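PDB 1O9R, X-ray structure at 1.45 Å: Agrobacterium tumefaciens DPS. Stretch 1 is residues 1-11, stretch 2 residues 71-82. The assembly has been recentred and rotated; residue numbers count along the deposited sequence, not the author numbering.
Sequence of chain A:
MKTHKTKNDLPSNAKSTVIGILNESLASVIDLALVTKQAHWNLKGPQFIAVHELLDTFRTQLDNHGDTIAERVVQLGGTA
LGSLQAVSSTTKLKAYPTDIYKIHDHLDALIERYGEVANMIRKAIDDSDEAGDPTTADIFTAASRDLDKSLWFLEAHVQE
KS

Stretch 1, residues 1-11: MKTHKTKNDLP
Stretch 2 (71-82) ERVVQLGGTALG

Stretch 1 is an N-terminal tail without regular secondary structure, extended through T6 and bent at K7 (phi/psi -74/-19), and it packs on the end of a helix and the loop that follows. The two run in opposite senses: M1 lies by T79 (CA to CA 7.1 Å), H4 by G77 (4.5 Å) and N8 by L76 (7.1 Å). Together they bury 478 Å², summed over both sides.

Stretch 2 opens in the last turn or so of a helix, 71-75, where Q75 N bonds to E71 O at 2.9 Å. E71 is out of reach of the tail. R72 sets out sideways (chi1 t, chi2 p, chi3 t), but its long chain brings the guanidinium nearer, and R72 NH1 donates to Q75 OE1 at 3.1 Å. This bond ties two polar side chains together beside the tail. V73 and V74 serve through their carbonyls: G78 N reaches V73 O at 3.0 Å and G77 N reaches V74 O at 2.9 Å, closing the helix end. Q75 (chi1 m, chi2 t) points sideways; its carbonyl O lies 4.1 Å from T6 CG2. T6, chi1 t, turns its CB toward the helix end, while its OG1 accepts from N8 N at 3.1 Å, bracing the bend of the tail.

L76 is the first residue to leave helical angles, at phi/psi -84/6. Its side chain (m, t) starts sideways and ends nearer the tail, where L76 CD2 meets L10 CD2 at 4.0 Å. L10, with rotamer t, p, points toward it, so two branched apolar chains share a buried site.

G77 is the pivot. Its phi/psi of 95/3 would jam a CB against the preceding carbonyl, and that CB would also lie 2.7 Å from H4 O; glycine suits both demands. The close approach lets H4 N donate to G77 O at 2.9 Å and 168°, the one hydrogen bond across the stretches. T3 CA adds a CA-H...O contact to G77 O at 3.6 Å. The H4 ring (chi1 m, chi2 -84°) has G77 O and G78 O at its edge.

G78, at -90/-174, begins the extended run; a CB here would point away from the tail and be crowded by V73 CG1 at 3.0 Å. T79 (-115/121, chi1 m) points toward the tail, its CB 3.9 Å from M1 SD. A80 turns away. L81 (m, t) starts sideways but brings its end nearer, placing L81 CD2 3.9 Å from M1 SD; the flexible thioether of M1 (m, t, m) suits this apolar contact.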

# COMPACT_ATOMS: atom_id res chain seq x y z
N MET A 1 32.03 16.41 -27.52
CA MET A 1 30.72 15.69 -27.63
C MET A 1 30.57 15.10 -29.02
O MET A 1 31.43 15.34 -29.88
CB MET A 1 29.57 16.63 -27.30
CG MET A 1 29.49 17.06 -25.83
SD MET A 1 28.09 18.17 -25.59
CE MET A 1 28.79 19.76 -25.99
N LYS A 2 29.53 14.32 -29.25
CA LYS A 2 29.31 13.69 -30.54
C LYS A 2 27.88 13.16 -30.63
O LYS A 2 27.30 12.87 -29.59
CB LYS A 2 30.27 12.53 -30.81
CG LYS A 2 29.92 11.19 -30.18
CD LYS A 2 31.09 10.23 -30.31
CE LYS A 2 30.70 8.78 -30.11
NZ LYS A 2 31.90 7.99 -29.67
N THR A 3 27.40 13.05 -31.85
CA THR A 3 26.08 12.58 -32.23
C THR A 3 25.98 11.06 -32.20
O THR A 3 26.86 10.33 -32.69
CB THR A 3 25.81 13.09 -33.67
OG1 THR A 3 25.69 14.53 -33.66
CG2 THR A 3 24.54 12.54 -34.29
N HIS A 4 24.91 10.52 -31.59
CA HIS A 4 24.81 9.05 -31.53
C HIS A 4 23.78 8.59 -32.55
O HIS A 4 22.79 9.29 -32.81
CB HIS A 4 24.41 8.61 -30.10
CG HIS A 4 25.51 8.97 -29.12
ND1 HIS A 4 26.59 8.13 -28.94
CD2 HIS A 4 25.69 10.02 -28.32
CE1 HIS A 4 27.42 8.67 -28.06
NE2 HIS A 4 26.89 9.81 -27.66
N LYS A 5 24.06 7.47 -33.19
CA LYS A 5 23.16 6.92 -34.18
C LYS A 5 21.90 6.31 -33.57
O LYS A 5 21.93 5.58 -32.57
CB LYS A 5 23.90 5.84 -34.98
CG LYS A 5 25.00 6.52 -35.84
CD LYS A 5 25.75 5.43 -36.58
CE LYS A 5 27.26 5.49 -36.52
NZ LYS A 5 27.84 4.13 -36.81
N THR A 6 20.79 6.61 -34.25
CA THR A 6 19.53 6.01 -33.79
C THR A 6 18.63 5.71 -34.98
O THR A 6 18.64 6.45 -35.99
CB THR A 6 18.82 6.90 -32.78
OG1 THR A 6 17.54 6.40 -32.43
CG2 THR A 6 18.60 8.35 -33.27
N LYS A 7 17.77 4.73 -34.82
CA LYS A 7 16.74 4.34 -35.79
C LYS A 7 15.62 5.38 -35.74
O LYS A 7 14.80 5.45 -36.67
CB LYS A 7 16.12 2.98 -35.47
CG LYS A 7 16.95 1.70 -35.46
CD LYS A 7 17.58 1.47 -36.83
CE LYS A 7 18.31 0.12 -36.84
NZ LYS A 7 18.87 -0.13 -38.21
N ASN A 8 15.51 6.20 -34.70
CA ASN A 8 14.53 7.29 -34.59
C ASN A 8 14.56 8.16 -35.86
O ASN A 8 15.63 8.72 -36.13
CB ASN A 8 14.81 8.11 -33.34
CG ASN A 8 13.71 9.07 -33.02
OD1 ASN A 8 13.16 9.18 -31.86
ND2 ASN A 8 13.31 9.85 -33.98
N ASP A 9 13.46 8.22 -36.62
CA ASP A 9 13.53 8.89 -37.95
C ASP A 9 13.08 10.32 -37.96
O ASP A 9 12.81 10.89 -39.05
CB ASP A 9 12.77 8.07 -39.00
CG ASP A 9 11.27 8.08 -38.92
OD1 ASP A 9 10.69 8.73 -38.03
OD2 ASP A 9 10.57 7.47 -39.79
N LEU A 10 13.00 11.02 -36.83
CA LEU A 10 12.75 12.48 -36.86
C LEU A 10 13.85 13.09 -37.71
O LEU A 10 15.04 12.74 -37.58
CB LEU A 10 12.86 13.08 -35.44
CG LEU A 10 12.43 14.53 -35.33
CD1 LEU A 10 10.95 14.76 -35.55
CD2 LEU A 10 12.84 15.11 -33.97
N PRO A 11 13.51 13.94 -38.67
CA PRO A 11 14.56 14.51 -39.52
C PRO A 11 15.72 15.09 -38.77
O PRO A 11 15.57 15.72 -37.70
CB PRO A 11 13.80 15.55 -40.35
CG PRO A 11 12.43 14.96 -40.43
CD PRO A 11 12.17 14.42 -39.01
N GLU A 71 16.19 13.21 -20.92
CA GLU A 71 16.10 11.92 -21.64
C GLU A 71 15.71 12.16 -23.10
O GLU A 71 16.21 11.35 -23.93
CB GLU A 71 15.05 11.03 -20.97
CG GLU A 71 15.36 10.60 -19.53
CD GLU A 71 14.17 9.76 -18.99
OE1 GLU A 71 13.07 9.69 -19.54
OE2 GLU A 71 14.35 9.34 -17.83
N ARG A 72 14.89 13.14 -23.38
CA ARG A 72 14.53 13.38 -24.81
C ARG A 72 15.74 13.82 -25.59
O ARG A 72 15.78 13.38 -26.76
CB ARG A 72 13.40 14.42 -24.84
CG ARG A 72 12.79 14.60 -26.23
CD ARG A 72 12.24 13.24 -26.76
NE ARG A 72 11.57 13.57 -28.05
CZ ARG A 72 11.23 12.57 -28.88
NH1 ARG A 72 11.45 11.31 -28.60
NH2 ARG A 72 10.59 12.89 -30.04
N VAL A 73 16.63 14.64 -25.02
CA VAL A 73 17.84 14.99 -25.77
C VAL A 73 18.52 13.73 -26.20
O VAL A 73 19.02 13.58 -27.36
CB VAL A 73 18.76 15.79 -24.83
CG1 VAL A 73 20.15 15.92 -25.49
CG2 VAL A 73 18.17 17.15 -24.50
N VAL A 74 18.74 12.78 -25.29
CA VAL A 74 19.52 11.58 -25.63
C VAL A 74 18.80 10.67 -26.59
O VAL A 74 19.43 10.03 -27.44
CB VAL A 74 19.95 10.85 -24.33
CG1 VAL A 74 20.82 11.86 -23.51
CG2 VAL A 74 18.94 10.41 -23.33
N GLN A 75 17.47 10.59 -26.47
CA GLN A 75 16.68 9.82 -27.41
C GLN A 75 16.94 10.32 -28.84
O GLN A 75 16.87 9.48 -29.75
CB GLN A 75 15.18 9.96 -27.12
CG GLN A 75 14.78 9.16 -25.86
CD GLN A 75 13.47 9.65 -25.31
OE1 GLN A 75 12.56 10.04 -26.02
NE2 GLN A 75 13.36 9.72 -23.97
N LEU A 76 17.13 11.60 -29.02
CA LEU A 76 17.35 12.19 -30.35
C LEU A 76 18.81 12.09 -30.73
O LEU A 76 19.10 12.71 -31.79
CB LEU A 76 16.75 13.57 -30.39
CG LEU A 76 15.24 13.64 -30.13
CD1 LEU A 76 14.80 15.10 -30.18
CD2 LEU A 76 14.47 12.79 -31.14
N GLY A 77 19.68 11.44 -29.99
CA GLY A 77 21.09 11.28 -30.40
C GLY A 77 21.97 12.36 -29.81
O GLY A 77 23.15 12.40 -30.21
N GLY A 78 21.48 13.26 -28.99
CA GLY A 78 22.29 14.32 -28.39
C GLY A 78 22.90 13.88 -27.05
O GLY A 78 22.77 12.76 -26.57
N THR A 79 23.52 14.88 -26.45
CA THR A 79 24.13 14.78 -25.12
C THR A 79 23.36 15.70 -24.18
O THR A 79 23.26 16.91 -24.38
CB THR A 79 25.60 15.22 -25.19
OG1 THR A 79 26.27 14.34 -26.11
CG2 THR A 79 26.24 15.10 -23.81
N ALA A 80 22.77 15.14 -23.07
CA ALA A 80 22.08 15.99 -22.12
C ALA A 80 23.15 16.77 -21.30
O ALA A 80 24.11 16.14 -20.89
CB ALA A 80 21.21 15.14 -21.20
N LEU A 81 22.88 18.04 -21.18
CA LEU A 81 23.81 18.94 -20.48
C LEU A 81 23.20 19.55 -19.24
O LEU A 81 22.49 20.55 -19.19
CB LEU A 81 24.26 20.05 -21.46
CG LEU A 81 25.06 19.52 -22.67
CD1 LEU A 81 25.26 20.61 -23.73
CD2 LEU A 81 26.38 18.94 -22.20
N GLY A 82 23.48 18.83 -18.12
CA GLY A 82 22.89 19.22 -16.83
C GLY A 82 23.91 19.29 -15.71
O GLY A 82 23.52 19.36 -14.52